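Protein LIN-41 (Caenorhabditis elegans, PDB 4UMG) helps control the onset of developmental plasticity in the worm as a TRIM-NHL protein, whose filamin domain is probably an immunoglobulin-like structural module. Local coordinates at residues T26-L32 with G95-Y101; T70-A75 with E86-T90; I105-L111 with T125-R131. All blocks are in the same frame, centred on the assembly; numbering follows the deposited sequence.

Contact 1 (T26-L32 with G95-Y101); sequences TVIYVQL and GIVALSY
The carbonyl oxygen of Thr26 is gripped twice from the partner strand: Tyr101 N donates to Thr26 O at 2.9 Å, and Ser100 adds a more bent CA-H...O contact, Ser100 CA lying 3.2 Å from the same Thr26 O. Thr26 N in turn bonds to Tyr101 O, and this pairing repeats at Ile28 with Leu99 and at Val30 with Val97. At the far end a last bond runs from Leu32 N to Gly95 O, just where Gly95 leads into the strand with a positive phi of 71°. Residues 26-31 and 96-101 are thus neighbouring antiparallel strands of an immunoglobulin-like beta sandwich, B and E in the usual lettering. Ile28, Val30, Val97, Leu99 and Tyr101 turn inward, Val97 against Met89 and the others onto strands 107-115 and 118-130 of the facing sheet. Tyr101 has CG between its backbone N and carbonyl carbon (chi1 75°), which brings the ring under Thr26: Thr26 CB makes a CH-pi contact over one face, 4.1 Å from the centroid, while Ile28 CD1 reaches Tyr101 CE1 obliquely at 3.7 Å. Val30 CB lies alongside Val97 CG1, 3.6 Å away. On the outer face Tyr29 CE1 rests 3.7 Å from Ala98 CB, and the bent chain of Gln31 lays its amide against Ile96, NE2 3.4 Å from Ile96 CD1.

Contact 2 (T70-A75 with E86-T90); sequences TSDVQA and EVTMT
The methyl end of Met89 carries most of this contact. Its CE lies 3.7 Å from the carbonyl oxygen Val73 O and 3.8 Å from Val73 CG1, and the same methyl touches the next inward-pointing residue, with Ala75 CB 4.0 Å from Met89 CE. One methyl therefore fills the angle between two side chains of the 70-75 segment. The thioether sulfur follows it in, Met89 SD standing 4.0 Å from Val73 CG1. Further along, Val87 meets Ala75 more loosely: Val87 CG1 is 4.1 Å from Ala75 CB, and Val87 CB lies 3.9 Å from Ala75 O. The contact is made by side chains, mostly apolar, since the short strand axes are 8.6 Å apart at closest, too far for backbone pairing.

Two torsions bring Met89 to the contact. Its CG sits between the backbone N and the carbonyl carbon (chi1 75°), and the chain then bends at its last torsion (chi3 66°), so that the methyl curls toward Val73. In the 70-75 segment, Val73 N bonds to Thr70 O and closes a type I turn that delivers the chain into the strand beginning at Val73.

The backbones are held by different neighbours. Gln74 pairs with Leu114 on strand 107-115, whereas Thr88 and Thr90 pair with Ser100 and Ala98 on strand 96-101. Leu99 packs under Ala75, Val87 and Met89, and Leu32 and Val115 cover Val73. Strands 73-78 and 84-91 form a hairpin whose open end splays apart here, each strand following its own sheet; the side chains bridging that gap close an edge of the hydrophobic core, as expected where the C and D strands of an immunoglobulin-like filamin sandwich diverge.

Contact 3 (I105-L111 with T125-R131); sequences IEGSYTL and TTMDIRR
The ring of Tyr109 meets Ile129 obliquely, with Ile129 CG1 3.4 Å from Tyr109 CD1, while carbonyl oxygens line its edge: Ile105 O and Gly107 O lie in the ring plane and Met127 O near it. Pro80 and Pro103 add further cover to this side chain. Beyond the last pair of the hairpin the guanidinium of Arg131, poorly ordered, takes Glu106 OE2 at its edge, a salt bridge of 3.2 Å between NH1 and OE2 with the two planes 65° apart; the stronger partner of Glu106 is Arg22, on the other oxygen, OE1.

Six backbone bonds join the antiparallel strands. Gly107 and Ile129 bond both ways, Gly107 N to Ile129 O at 2.8 Å, as do Tyr109 with Met127 and Leu111 with Thr125. Inside, Met127 bends at chi3 (-63°) to place CE 3.9 Å from Tyr109 CB and also against Leu111 CB. On the outer face, water links the polar side chains: one molecule joins Ser108 OG, Thr126 OG1 and Tyr109 O, and another bridges Ser108 OG and Asp128 OD1, donating to the latter at 2.6 Å.

Tyr109 OH donates to Ile105 O, four residues earlier, at 2.6 Å, pinning the incoming loop to the strand. With Gly107 two places before the tyrosine, this is a tyrosine corner, a hallmark of Greek-key beta sandwiches at the start of the F strand, here hairpinned with G.

Contact 1 and the 86-90 half of contact 2 lie in one sheet, with strand 96-101 between 26-31 and 84-91 and Ser100 N probably bonded to Thr88 O at 2.9 Å; the 70-75 half belongs, like contact 3, to the facing sheet. The centres of contacts 1 and 2 are about 9 Å apart, those of 1 and 3 about 17 Å. Contacts 1 and 3 meet through the core, where Tyr101 OH is 3.4 Å from Met127 CE and Ile28 CD1 3.5 Å from Met127 SD. Contacts 2 and 3 do not touch; their centres are about 19 Å apart, although strands 73-78 and 107-115 are neighbours. Together they describe both layers and one joining edge of the filamin sandwich.

Contact 1 (T26-L32 with G95-Y101)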
loop_
_atom_site.group_PDB
_atom_site.type_symbol
_atom_site.label_atom_id
_atom_site.label_comp_id
_atom_site.label_asym_id
_atom_site.label_seq_id
_atom_site.Cartn_x
_atom_site.Cartn_y
_atom_site.Cartn_z
ATOM N N THR A 26 -2.452 -3.164 -10.756
ATOM C CA THR A 26 -1.501 -2.163 -10.289
ATOM C C THR A 26 -0.777 -2.677 -9.057
ATOM O O THR A 26 -1.423 -3.253 -8.186
ATOM C CB THR A 26 -2.303 -0.870 -9.981
ATOM O OG1 THR A 26 -3.016 -0.500 -11.173
ATOM C CG2 THR A 26 -1.424 0.286 -9.518
ATOM N N VAL A 27 0.547 -2.466 -8.986
ATOM C CA VAL A 27 1.366 -2.922 -7.864
ATOM C C VAL A 27 2.027 -1.752 -7.108
ATOM O O VAL A 27 2.589 -0.847 -7.734
ATOM C CB VAL A 27 2.442 -3.947 -8.355
ATOM C CG1 VAL A 27 3.252 -4.495 -7.183
ATOM C CG2 VAL A 27 1.808 -5.100 -9.134
ATOM N N ILE A 28 1.988 -1.788 -5.760
ATOM C CA ILE A 28 2.648 -0.787 -4.921
ATOM C C ILE A 28 3.575 -1.578 -4.011
ATOM O O ILE A 28 3.156 -2.599 -3.463
ATOM C CB ILE A 28 1.632 0.056 -4.105
ATOM C CG1 ILE A 28 0.598 0.759 -5.026
ATOM C CG2 ILE A 28 2.358 1.077 -3.190
ATOM C CD1 ILE A 28 -0.640 1.264 -4.203
ATOM N N TYR A 29 4.826 -1.118 -3.841
ATOM C CA TYR A 29 5.777 -1.821 -2.985
ATOM C C TYR A 29 5.952 -1.067 -1.692
ATOM O O TYR A 29 6.049 0.156 -1.718
ATOM C CB TYR A 29 7.126 -1.991 -3.688
ATOM C CG TYR A 29 7.046 -2.946 -4.851
ATOM C CD1 TYR A 29 7.036 -4.322 -4.647
ATOM C CD2 TYR A 29 6.913 -2.478 -6.154
ATOM C CE1 TYR A 29 6.989 -5.209 -5.716
ATOM C CE2 TYR A 29 6.825 -3.358 -7.231
ATOM C CZ TYR A 29 6.855 -4.723 -7.005
ATOM O OH TYR A 29 6.791 -5.607 -8.057
ATOM N N VAL A 30 5.905 -1.792 -0.558
ATOM C CA VAL A 30 6.032 -1.242 0.801
ATOM C C VAL A 30 7.259 -1.846 1.500
ATOM O O VAL A 30 7.470 -3.057 1.463
ATOM C CB VAL A 30 4.725 -1.446 1.612
ATOM C CG1 VAL A 30 4.848 -0.906 3.036
ATOM C CG2 VAL A 30 3.534 -0.803 0.903
ATOM N N GLN A 31 8.104 -0.987 2.070
ATOM C CA GLN A 31 9.307 -1.436 2.741
ATOM C C GLN A 31 9.002 -1.461 4.224
ATOM O O GLN A 31 8.704 -0.411 4.789
ATOM C CB GLN A 31 10.430 -0.432 2.441
ATOM C CG GLN A 31 11.798 -0.831 2.944
ATOM C CD GLN A 31 12.342 -2.049 2.265
ATOM O OE1 GLN A 31 12.144 -3.179 2.731
ATOM N NE2 GLN A 31 13.132 -1.840 1.218
ATOM N N LEU A 32 9.018 -2.652 4.836
ATOM C CA LEU A 32 8.765 -2.794 6.266
ATOM C C LEU A 32 10.095 -2.763 7.002
ATOM O O LEU A 32 11.061 -3.439 6.614
ATOM C CB LEU A 32 8.037 -4.101 6.583
ATOM C CG LEU A 32 6.657 -4.323 5.908
ATOM C CD1 LEU A 32 6.141 -5.699 6.199
ATOM C CD2 LEU A 32 5.606 -3.299 6.382
ATOM N N GLY A 95 11.737 -7.976 3.852
ATOM C CA GLY A 95 10.739 -7.009 4.297
ATOM C C GLY A 95 9.997 -6.191 3.261
ATOM O O GLY A 95 9.350 -5.198 3.608
ATOM N N ILE A 96 10.034 -6.597 2.000
ATOM C CA ILE A 96 9.234 -5.892 0.984
ATOM C C ILE A 96 7.923 -6.639 0.891
ATOM O O ILE A 96 7.914 -7.874 0.949
ATOM C CB ILE A 96 9.953 -5.808 -0.403
ATOM C CG1 ILE A 96 11.071 -4.743 -0.414
ATOM C CG2 ILE A 96 8.956 -5.595 -1.576
ATOM C CD1 ILE A 96 10.650 -3.245 -0.665
ATOM N N VAL A 97 6.812 -5.887 0.779
ATOM C CA VAL A 97 5.498 -6.457 0.548
ATOM C C VAL A 97 4.947 -5.802 -0.736
ATOM O O VAL A 97 4.975 -4.573 -0.865
ATOM C CB VAL A 97 4.527 -6.368 1.763
ATOM C CG1 VAL A 97 4.258 -4.934 2.180
ATOM C CG2 VAL A 97 3.208 -7.105 1.492
ATOM N N ALA A 98 4.504 -6.619 -1.689
ATOM C CA ALA A 98 3.891 -6.091 -2.909
ATOM C C ALA A 98 2.380 -6.062 -2.671
ATOM O O ALA A 98 1.821 -7.059 -2.199
ATOM C CB ALA A 98 4.217 -6.997 -4.098
ATOM N N LEU A 99 1.732 -4.890 -2.900
ATOM C CA LEU A 99 0.302 -4.709 -2.760
ATOM C C LEU A 99 -0.276 -4.584 -4.154
ATOM O O LEU A 99 0.201 -3.763 -4.933
ATOM C CB LEU A 99 0.009 -3.426 -1.993
ATOM C CG LEU A 99 0.557 -3.351 -0.562
ATOM C CD1 LEU A 99 0.076 -2.081 0.105
ATOM C CD2 LEU A 99 0.094 -4.525 0.288
ATOM N N SER A 100 -1.208 -5.459 -4.508
ATOM C CA SER A 100 -1.782 -5.450 -5.845
ATOM C C SER A 100 -3.262 -5.183 -5.810
ATOM O O SER A 100 -3.964 -5.698 -4.941
ATOM C CB SER A 100 -1.514 -6.781 -6.560
ATOM O OG SER A 100 -0.138 -6.857 -6.877
ATOM N N TYR A 101 -3.741 -4.328 -6.720
ATOM C CA TYR A 101 -5.155 -4.030 -6.808
ATOM C C TYR A 101 -5.567 -3.724 -8.245
ATOM O O TYR A 101 -4.723 -3.421 -9.088
ATOM C CB TYR A 101 -5.552 -2.898 -5.826
ATOM C CG TYR A 101 -5.108 -1.530 -6.285
ATOM C CD1 TYR A 101 -3.797 -1.094 -6.082
ATOM C CD2 TYR A 101 -6.009 -0.642 -6.870
ATOM C CE1 TYR A 101 -3.391 0.183 -6.475
ATOM C CE2 TYR A 101 -5.596 0.601 -7.337
ATOM C CZ TYR A 101 -4.287 1.015 -7.129
ATOM O OH TYR A 101 -3.872 2.248 -7.555
#

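Contact 2 (T70-A75 with E86-T90)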
loop_
_atom_site.group_PDB
_atom_site.type_symbol
_atom_site.label_atom_id
_atom_site.label_comp_id
_atom_site.label_asym_id
_atom_site.label_seq_id
_atom_site.Cartn_x
_atom_site.Cartn_y
_atom_site.Cartn_z
ATOM N N THR A 70 3.075 -12.100 7.987
ATOM C CA THR A 70 2.711 -10.703 7.728
ATOM C C THR A 70 1.348 -10.337 8.352
ATOM O O THR A 70 0.694 -9.380 7.914
ATOM C CB THR A 70 2.800 -10.384 6.227
ATOM O OG1 THR A 70 1.986 -11.305 5.492
ATOM C CG2 THR A 70 4.237 -10.405 5.708
ATOM N N SER A 71 0.954 -11.071 9.415
ATOM C CA SER A 71 -0.295 -10.896 10.173
ATOM C C SER A 71 -0.447 -9.517 10.841
ATOM O O SER A 71 -1.546 -9.168 11.284
ATOM C CB SER A 71 -0.438 -12.008 11.213
ATOM O OG SER A 71 0.746 -12.181 11.976
ATOM N N ASP A 72 0.647 -8.730 10.892
ATOM C CA ASP A 72 0.692 -7.393 11.489
ATOM C C ASP A 72 0.428 -6.276 10.475
ATOM O O ASP A 72 0.367 -5.110 10.864
ATOM C CB ASP A 72 2.077 -7.159 12.129
ATOM C CG ASP A 72 2.377 -7.997 13.355
ATOM O OD1 ASP A 72 1.567 -7.971 14.304
ATOM O OD2 ASP A 72 3.470 -8.605 13.403
ATOM N N VAL A 73 0.292 -6.617 9.186
ATOM C CA VAL A 73 0.116 -5.624 8.121
ATOM C C VAL A 73 -1.289 -5.713 7.510
ATOM O O VAL A 73 -1.754 -6.794 7.142
ATOM C CB VAL A 73 1.247 -5.772 7.038
ATOM C CG1 VAL A 73 1.050 -4.800 5.869
ATOM C CG2 VAL A 73 2.628 -5.584 7.649
ATOM N N GLN A 74 -1.957 -4.560 7.392
ATOM C CA GLN A 74 -3.278 -4.467 6.775
ATOM C C GLN A 74 -3.176 -3.389 5.704
ATOM O O GLN A 74 -2.502 -2.380 5.899
ATOM C CB GLN A 74 -4.320 -4.052 7.824
ATOM C CG GLN A 74 -4.477 -5.054 8.962
ATOM C CD GLN A 74 -5.582 -4.645 9.894
ATOM O OE1 GLN A 74 -6.719 -5.093 9.764
ATOM N NE2 GLN A 74 -5.278 -3.774 10.843
ATOM N N ALA A 75 -3.804 -3.605 4.559
ATOM C CA ALA A 75 -3.794 -2.585 3.515
ATOM C C ALA A 75 -5.178 -2.536 2.891
ATOM O O ALA A 75 -5.766 -3.589 2.615
ATOM C CB ALA A 75 -2.754 -2.918 2.457
ATOM N N GLU A 86 -10.376 -5.104 -3.590
ATOM C CA GLU A 86 -9.591 -6.189 -3.007
ATOM C C GLU A 86 -8.087 -5.932 -3.188
ATOM O O GLU A 86 -7.630 -5.701 -4.307
ATOM C CB GLU A 86 -9.994 -7.529 -3.648
ATOM C CG GLU A 86 -9.289 -8.752 -3.067
ATOM C CD GLU A 86 -9.672 -9.210 -1.668
ATOM O OE1 GLU A 86 -10.781 -8.873 -1.193
ATOM O OE2 GLU A 86 -8.875 -9.965 -1.071
ATOM N N VAL A 87 -7.342 -5.949 -2.085
ATOM C CA VAL A 87 -5.873 -5.757 -2.149
ATOM C C VAL A 87 -5.190 -7.087 -1.861
ATOM O O VAL A 87 -5.440 -7.685 -0.828
ATOM C CB VAL A 87 -5.395 -4.657 -1.153
ATOM C CG1 VAL A 87 -3.875 -4.476 -1.209
ATOM C CG2 VAL A 87 -6.101 -3.332 -1.440
ATOM N N THR A 88 -4.302 -7.540 -2.753
ATOM C CA THR A 88 -3.581 -8.779 -2.511
ATOM C C THR A 88 -2.200 -8.410 -1.994
ATOM O O THR A 88 -1.542 -7.548 -2.583
ATOM C CB THR A 88 -3.515 -9.562 -3.830
ATOM O OG1 THR A 88 -4.843 -9.961 -4.183
ATOM C CG2 THR A 88 -2.593 -10.792 -3.742
ATOM N N MET A 89 -1.761 -9.037 -0.885
ATOM C CA MET A 89 -0.439 -8.765 -0.357
ATOM C C MET A 89 0.418 -10.020 -0.432
ATOM O O MET A 89 0.028 -11.096 0.028
ATOM C CB MET A 89 -0.442 -8.072 1.003
ATOM C CG MET A 89 -0.784 -8.892 2.206
ATOM S SD MET A 89 -0.264 -7.898 3.640
ATOM C CE MET A 89 -1.422 -6.509 3.492
ATOM N N THR A 90 1.502 -9.885 -1.172
ATOM C CA THR A 90 2.472 -10.950 -1.423
ATOM C C THR A 90 3.739 -10.614 -0.662
ATOM O O THR A 90 4.346 -9.578 -0.969
ATOM C CB THR A 90 2.737 -11.029 -2.942
ATOM O OG1 THR A 90 1.495 -11.109 -3.631
ATOM C CG2 THR A 90 3.635 -12.210 -3.329
#

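Contact 3 (I105-L111 with T125-R131)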
loop_
_atom_site.group_PDB
_atom_site.type_symbol
_atom_site.label_atom_id
_atom_site.label_comp_id
_atom_site.label_asym_id
_atom_site.label_seq_id
_atom_site.Cartn_x
_atom_site.Cartn_y
_atom_site.Cartn_z
ATOM N N ILE A 105 -12.600 1.770 -12.101
ATOM C CA ILE A 105 -13.127 3.070 -12.479
ATOM C C ILE A 105 -12.071 4.174 -12.309
ATOM O O ILE A 105 -11.145 4.050 -11.495
ATOM C CB ILE A 105 -14.463 3.378 -11.749
ATOM C CG1 ILE A 105 -14.299 3.476 -10.213
ATOM C CG2 ILE A 105 -15.555 2.381 -12.139
ATOM C CD1 ILE A 105 -15.505 4.115 -9.484
ATOM N N GLU A 106 -12.228 5.255 -13.078
ATOM C CA GLU A 106 -11.315 6.397 -13.012
ATOM C C GLU A 106 -11.613 7.202 -11.769
ATOM O O GLU A 106 -12.747 7.160 -11.286
ATOM C CB GLU A 106 -11.504 7.300 -14.259
ATOM C CG GLU A 106 -12.954 7.647 -14.580
ATOM C CD GLU A 106 -13.656 6.723 -15.567
ATOM O OE1 GLU A 106 -13.953 5.555 -15.212
ATOM O OE2 GLU A 106 -13.932 7.183 -16.697
ATOM N N GLY A 107 -10.630 7.987 -11.320
ATOM C CA GLY A 107 -10.841 8.898 -10.201
ATOM C C GLY A 107 -9.925 8.769 -9.012
ATOM O O GLY A 107 -8.867 8.144 -9.059
ATOM N N SER A 108 -10.349 9.391 -7.920
ATOM C CA SER A 108 -9.564 9.530 -6.712
ATOM C C SER A 108 -9.730 8.382 -5.721
ATOM O O SER A 108 -10.738 8.308 -5.041
ATOM C CB SER A 108 -9.892 10.863 -6.043
ATOM O OG SER A 108 -8.924 11.170 -5.059
ATOM N N TYR A 109 -8.764 7.465 -5.696
ATOM C CA TYR A 109 -8.759 6.326 -4.767
ATOM C C TYR A 109 -8.093 6.696 -3.450
ATOM O O TYR A 109 -7.283 7.623 -3.395
ATOM C CB TYR A 109 -7.995 5.137 -5.409
ATOM C CG TYR A 109 -8.789 4.417 -6.479
ATOM C CD1 TYR A 109 -9.154 5.058 -7.658
ATOM C CD2 TYR A 109 -9.152 3.079 -6.328
ATOM C CE1 TYR A 109 -9.865 4.394 -8.657
ATOM C CE2 TYR A 109 -9.896 2.416 -7.308
ATOM C CZ TYR A 109 -10.247 3.081 -8.468
ATOM O OH TYR A 109 -10.917 2.413 -9.441
ATOM N N THR A 110 -8.415 5.956 -2.393
ATOM C CA THR A 110 -7.833 6.173 -1.082
ATOM C C THR A 110 -7.044 4.945 -0.731
ATOM O O THR A 110 -7.561 3.843 -0.874
ATOM C CB THR A 110 -8.901 6.392 -0.030
ATOM O OG1 THR A 110 -9.784 7.416 -0.480
ATOM C CG2 THR A 110 -8.301 6.809 1.306
ATOM N N LEU A 111 -5.820 5.134 -0.221
ATOM C CA LEU A 111 -4.983 4.022 0.200
ATOM C C LEU A 111 -4.620 4.217 1.642
ATOM O O LEU A 111 -4.245 5.330 2.037
ATOM C CB LEU A 111 -3.681 4.042 -0.615
ATOM C CG LEU A 111 -2.558 3.078 -0.182
ATOM C CD1 LEU A 111 -2.958 1.600 -0.363
ATOM C CD2 LEU A 111 -1.270 3.381 -0.919
ATOM N N THR A 125 -3.427 8.064 2.007
ATOM C CA THR A 125 -3.069 8.920 0.904
ATOM C C THR A 125 -3.996 8.695 -0.320
ATOM O O THR A 125 -4.793 7.758 -0.335
ATOM C CB THR A 125 -1.583 8.680 0.577
ATOM O OG1 THR A 125 -1.194 9.602 -0.433
ATOM C CG2 THR A 125 -1.299 7.222 0.154
ATOM N N THR A 126 -3.862 9.569 -1.322
ATOM C CA THR A 126 -4.643 9.564 -2.547
ATOM C C THR A 126 -3.848 8.922 -3.651
ATOM O O THR A 126 -2.621 9.056 -3.683
ATOM C CB THR A 126 -5.041 11.031 -2.884
ATOM O OG1 THR A 126 -6.000 11.495 -1.911
ATOM C CG2 THR A 126 -5.602 11.229 -4.301
ATOM N N MET A 127 -4.569 8.238 -4.570
ATOM C CA MET A 127 -4.025 7.706 -5.819
ATOM C C MET A 127 -4.981 8.132 -6.907
ATOM O O MET A 127 -6.184 7.941 -6.770
ATOM C CB MET A 127 -3.844 6.187 -5.814
ATOM C CG MET A 127 -3.090 5.672 -4.591
ATOM S SD MET A 127 -2.940 3.874 -4.540
ATOM C CE MET A 127 -4.659 3.359 -4.424
ATOM N N ASP A 128 -4.445 8.767 -7.965
ATOM C CA ASP A 128 -5.257 9.259 -9.069
ATOM C C ASP A 128 -5.213 8.261 -10.194
ATOM O O ASP A 128 -4.153 8.040 -10.779
ATOM C CB ASP A 128 -4.767 10.636 -9.524
ATOM C CG ASP A 128 -5.046 11.687 -8.473
ATOM O OD1 ASP A 128 -6.210 11.797 -8.048
ATOM O OD2 ASP A 128 -4.084 12.332 -8.006
ATOM N N ILE A 129 -6.361 7.642 -10.481
ATOM C CA ILE A 129 -6.480 6.653 -11.573
ATOM C C ILE A 129 -7.084 7.343 -12.791
ATOM O O ILE A 129 -8.181 7.912 -12.724
ATOM C CB ILE A 129 -7.321 5.433 -11.115
ATOM C CG1 ILE A 129 -6.624 4.686 -9.940
ATOM C CG2 ILE A 129 -7.748 4.494 -12.274
ATOM C CD1 ILE A 129 -5.542 3.872 -10.197
ATOM N N ARG A 130 -6.377 7.240 -13.916
ATOM C CA ARG A 130 -6.788 7.860 -15.170
ATOM C C ARG A 130 -7.134 6.782 -16.216
ATOM O O ARG A 130 -6.657 5.652 -16.112
ATOM C CB ARG A 130 -5.663 8.804 -15.670
ATOM C CG ARG A 130 -4.548 8.114 -16.470
ATOM C CD ARG A 130 -3.378 9.014 -16.813
ATOM N NE ARG A 130 -2.341 8.956 -15.782
ATOM C CZ ARG A 130 -1.263 8.179 -15.837
ATOM N NH1 ARG A 130 -1.052 7.400 -16.889
ATOM N NH2 ARG A 130 -0.383 8.188 -14.846
ATOM N N ARG A 131 -7.930 7.140 -17.239
ATOM C CA ARG A 131 -8.280 6.188 -18.303
ATOM C C ARG A 131 -7.077 5.901 -19.226
ATOM O O ARG A 131 -7.024 4.833 -19.837
ATOM C CB ARG A 131 -9.551 6.648 -19.060
ATOM C CG ARG A 131 -9.387 7.006 -20.538
ATOM C CD ARG A 131 -10.649 7.605 -21.131
ATOM N NE ARG A 131 -10.806 9.016 -20.771
ATOM C CZ ARG A 131 -11.649 9.472 -19.850
ATOM N NH1 ARG A 131 -12.438 8.635 -19.189
ATOM N NH2 ARG A 131 -11.715 10.770 -19.590
HETATM O O HOH W 1 -8.351 10.194 -2.402
HETATM O O HOH W 2 -7.534 13.251 -6.316
#